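Local structure of purine nucleoside phosphorylase (Thermus thermophilus, 1ODK) at residues 82-96 with 194-206. The protein probably catalyses the reversible phosphorolysis of purine nucleosides, using phosphate to release the free base and ribose 1-phosphate. Sequence-based numbering, arbitrary orientation.
Sequences ARVLVRVGTAGAASS and VRTGAILAVSNRI
Arg87 and Ala198 face each other on neighbouring parallel strands, 84-93 and 195-205. CB of Arg87 lies 3.9 Å from CB of Ala198. CG stands anti to the backbone N (chi1 165°), and the extended chain runs along the sheet toward Leu200. NE, CZ and NH2 all lie against CD2 of Leu200, nearest at NH2 (3.5 Å). This methyl and Gly89 N lie over the same face of the guanidinium, Gly89 N offset toward the rim. The polar end is held by two salt bridges, NE to Glu179 and NH2 to Glu181. CD1 of Leu200 lies 3.6 Å from CB of Ala91, on the same face of the sheet as Arg87.

The opposite face of the sheet carries Val86, Val88 and Ile199. CG1 of Val88 meets CG2 of Ile199 at 3.8 Å, and helix 214-233 packs over this group. The backbone bonds from Gly197 N to Leu85 O and from Gly89 N to Ile199 O are weak.

Past Val202 the register slips by one residue. Ser203 N donates to Ala91 O, yet Ala93 N bonds to Asn204 O at 2.7 Å. The extra residue makes a beta bulge. There the Ser203 hydroxyl donates to OD1 of Asn204, in its carbonyl plane, at 2.8 Å. ND2 of Asn204 makes a weak bond to Arg205 O. Replacing Asn204 by alanine removes this amide and would probably leave the Ser203 hydroxyl without its acceptor, free to turn.

Thr90 touches Ser203 of its own chain and packs on Arg44 of a second subunit. The positions of Arg87 and Thr90, close to a subunit interface, are consistent with the phosphate site of hexameric relatives. Adjacent parallel strands in a mixed sheet, between helices 214-233 and 182-192, fit the alpha/beta fold of the phosphorylase superfamily.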
# COMPACT_ATOMS: atom_id res chain seq x y z
N ALA B 82 -2.97 -27.96 21.88
CA ALA B 82 -2.11 -27.00 22.56
C ALA B 82 -2.96 -25.81 23.00
O ALA B 82 -3.80 -25.32 22.24
CB ALA B 82 -0.98 -26.54 21.62
N ARG B 83 -2.74 -25.35 24.23
CA ARG B 83 -3.50 -24.24 24.80
C ARG B 83 -2.62 -23.08 25.26
O ARG B 83 -3.03 -21.93 25.25
CB ARG B 83 -4.35 -24.74 25.97
CG ARG B 83 -5.40 -25.74 25.55
CD ARG B 83 -6.49 -25.06 24.73
NE ARG B 83 -7.10 -25.96 23.75
CZ ARG B 83 -7.65 -27.14 24.04
NH1 ARG B 83 -7.66 -27.58 25.30
NH2 ARG B 83 -8.17 -27.89 23.08
N VAL B 84 -1.40 -23.41 25.67
CA VAL B 84 -0.43 -22.43 26.13
C VAL B 84 0.85 -22.67 25.33
O VAL B 84 1.49 -23.71 25.47
CB VAL B 84 -0.15 -22.58 27.64
CG1 VAL B 84 0.87 -21.55 28.09
CG2 VAL B 84 -1.44 -22.42 28.43
N LEU B 85 1.22 -21.71 24.48
CA LEU B 85 2.40 -21.87 23.65
C LEU B 85 3.40 -20.73 23.83
O LEU B 85 3.08 -19.57 23.58
CB LEU B 85 2.00 -21.96 22.17
CG LEU B 85 0.96 -23.03 21.83
CD1 LEU B 85 -0.43 -22.51 22.17
CD2 LEU B 85 1.02 -23.38 20.35
N VAL B 86 4.61 -21.09 24.25
CA VAL B 86 5.64 -20.09 24.48
C VAL B 86 6.84 -20.28 23.57
O VAL B 86 7.55 -21.29 23.63
CB VAL B 86 6.12 -20.11 25.96
CG1 VAL B 86 7.26 -19.12 26.17
CG2 VAL B 86 4.95 -19.76 26.88
N ARG B 87 7.06 -19.30 22.70
CA ARG B 87 8.21 -19.35 21.80
C ARG B 87 9.47 -19.07 22.60
O ARG B 87 9.50 -18.18 23.45
CB ARG B 87 8.08 -18.31 20.68
CG ARG B 87 9.40 -18.06 19.92
CD ARG B 87 9.20 -17.23 18.66
NE ARG B 87 10.43 -16.54 18.25
CZ ARG B 87 11.54 -17.16 17.85
NH1 ARG B 87 11.59 -18.48 17.80
NH2 ARG B 87 12.60 -16.44 17.51
N VAL B 88 10.50 -19.86 22.35
CA VAL B 88 11.79 -19.67 22.99
C VAL B 88 12.77 -19.68 21.83
O VAL B 88 12.86 -20.67 21.10
CB VAL B 88 12.15 -20.79 24.00
CG1 VAL B 88 11.27 -20.66 25.24
CG2 VAL B 88 11.97 -22.17 23.36
N GLY B 89 13.48 -18.58 21.64
CA GLY B 89 14.41 -18.54 20.53
C GLY B 89 15.49 -17.50 20.70
O GLY B 89 15.70 -16.97 21.79
N THR B 90 16.18 -17.22 19.60
CA THR B 90 17.26 -16.25 19.58
C THR B 90 16.83 -15.00 18.82
O THR B 90 15.87 -15.03 18.04
CB THR B 90 18.49 -16.83 18.90
OG1 THR B 90 18.11 -17.38 17.64
CG2 THR B 90 19.10 -17.93 19.77
N ALA B 91 17.54 -13.91 19.05
CA ALA B 91 17.23 -12.65 18.39
C ALA B 91 18.48 -11.81 18.20
O ALA B 91 19.43 -11.92 18.98
CB ALA B 91 16.19 -11.88 19.20
N GLY B 92 18.47 -10.98 17.16
CA GLY B 92 19.59 -10.11 16.88
C GLY B 92 19.28 -8.73 17.43
O GLY B 92 18.30 -8.10 17.03
N ALA B 93 20.11 -8.27 18.36
CA ALA B 93 19.90 -6.97 18.98
C ALA B 93 19.91 -5.84 17.95
O ALA B 93 20.77 -5.80 17.07
CB ALA B 93 20.97 -6.72 20.04
N ALA B 94 18.95 -4.93 18.07
CA ALA B 94 18.85 -3.79 17.17
C ALA B 94 19.57 -2.61 17.83
O ALA B 94 20.04 -1.70 17.15
CB ALA B 94 17.39 -3.44 16.92
N SER B 95 19.64 -2.65 19.15
CA SER B 95 20.28 -1.59 19.93
C SER B 95 21.65 -2.05 20.43
O SER B 95 21.93 -3.25 20.48
CB SER B 95 19.42 -1.24 21.15
OG SER B 95 18.04 -1.20 20.82
N SER B 96 22.49 -1.10 20.79
CA SER B 96 23.81 -1.40 21.31
C SER B 96 23.69 -1.68 22.80
O SER B 96 24.60 -2.22 23.43
CB SER B 96 24.76 -0.22 21.09
OG SER B 96 24.28 0.93 21.76
N VAL B 194 -6.06 -19.08 22.01
CA VAL B 194 -5.12 -19.78 22.88
C VAL B 194 -4.16 -18.76 23.47
O VAL B 194 -4.06 -17.64 22.97
CB VAL B 194 -4.34 -20.90 22.13
CG1 VAL B 194 -5.28 -22.05 21.79
CG2 VAL B 194 -3.71 -20.36 20.85
N ARG B 195 -3.45 -19.14 24.52
CA ARG B 195 -2.52 -18.24 25.18
C ARG B 195 -1.10 -18.42 24.69
O ARG B 195 -0.54 -19.51 24.77
CB ARG B 195 -2.58 -18.46 26.69
CG ARG B 195 -3.98 -18.25 27.26
CD ARG B 195 -4.02 -18.47 28.76
NE ARG B 195 -5.26 -17.96 29.33
CZ ARG B 195 -5.53 -17.93 30.63
NH1 ARG B 195 -4.64 -18.39 31.51
NH2 ARG B 195 -6.68 -17.44 31.06
N THR B 196 -0.51 -17.33 24.20
CA THR B 196 0.85 -17.37 23.68
C THR B 196 1.78 -16.38 24.36
O THR B 196 1.36 -15.48 25.09
CB THR B 196 0.88 -17.07 22.16
OG1 THR B 196 0.42 -15.73 21.92
CG2 THR B 196 -0.04 -18.04 21.42
N GLY B 197 3.07 -16.56 24.11
CA GLY B 197 4.07 -15.69 24.69
C GLY B 197 5.40 -15.97 24.01
O GLY B 197 5.53 -16.96 23.28
N ALA B 198 6.37 -15.11 24.24
CA ALA B 198 7.68 -15.30 23.65
C ALA B 198 8.78 -14.68 24.50
O ALA B 198 8.66 -13.56 24.99
CB ALA B 198 7.72 -14.70 22.23
N ILE B 199 9.85 -15.44 24.68
CA ILE B 199 11.01 -14.95 25.41
C ILE B 199 12.18 -15.29 24.50
O ILE B 199 12.22 -16.37 23.89
CB ILE B 199 11.15 -15.62 26.79
CG1 ILE B 199 12.40 -15.07 27.49
CG2 ILE B 199 11.20 -17.13 26.65
CD1 ILE B 199 12.51 -15.48 28.94
N LEU B 200 13.12 -14.36 24.36
CA LEU B 200 14.25 -14.58 23.48
C LEU B 200 15.58 -14.32 24.17
O LEU B 200 15.66 -13.59 25.15
CB LEU B 200 14.16 -13.65 22.27
CG LEU B 200 12.87 -13.66 21.43
CD1 LEU B 200 12.91 -12.53 20.43
CD2 LEU B 200 12.72 -15.01 20.73
N ALA B 201 16.62 -14.93 23.62
CA ALA B 201 17.97 -14.74 24.12
C ALA B 201 18.72 -14.06 22.98
O ALA B 201 18.70 -14.54 21.85
CB ALA B 201 18.62 -16.09 24.44
N VAL B 202 19.36 -12.93 23.26
CA VAL B 202 20.12 -12.22 22.24
C VAL B 202 21.33 -13.06 21.84
O VAL B 202 22.16 -13.41 22.67
CB VAL B 202 20.61 -10.84 22.76
CG1 VAL B 202 21.44 -10.15 21.69
CG2 VAL B 202 19.42 -9.99 23.14
N SER B 203 21.43 -13.38 20.55
CA SER B 203 22.53 -14.20 20.05
C SER B 203 23.56 -13.40 19.27
O SER B 203 24.62 -13.91 18.92
CB SER B 203 21.99 -15.31 19.16
OG SER B 203 21.28 -14.77 18.07
N ASN B 204 23.25 -12.13 19.00
CA ASN B 204 24.16 -11.29 18.24
C ASN B 204 23.54 -9.91 18.02
O ASN B 204 22.43 -9.64 18.47
CB ASN B 204 24.41 -11.90 16.86
CG ASN B 204 23.14 -11.98 16.03
OD1 ASN B 204 22.25 -12.78 16.32
ND2 ASN B 204 23.05 -11.15 15.00
N ARG B 205 24.28 -9.06 17.32
CA ARG B 205 23.83 -7.72 16.97
C ARG B 205 23.68 -7.69 15.46
O ARG B 205 24.49 -8.27 14.74
CB ARG B 205 24.85 -6.68 17.42
CG ARG B 205 24.82 -6.42 18.92
CD ARG B 205 26.21 -6.14 19.47
NE ARG B 205 26.17 -5.85 20.90
CZ ARG B 205 27.20 -6.03 21.72
NH1 ARG B 205 28.34 -6.51 21.25
NH2 ARG B 205 27.08 -5.74 23.01
N ILE B 206 22.63 -7.03 14.98
CA ILE B 206 22.39 -6.95 13.54
C ILE B 206 23.66 -6.49 12.84
O ILE B 206 24.26 -5.49 13.23
CB ILE B 206 21.25 -5.97 13.21
CG1 ILE B 206 19.96 -6.43 13.91
CG2 ILE B 206 21.05 -5.89 11.70
CD1 ILE B 206 19.54 -7.84 13.57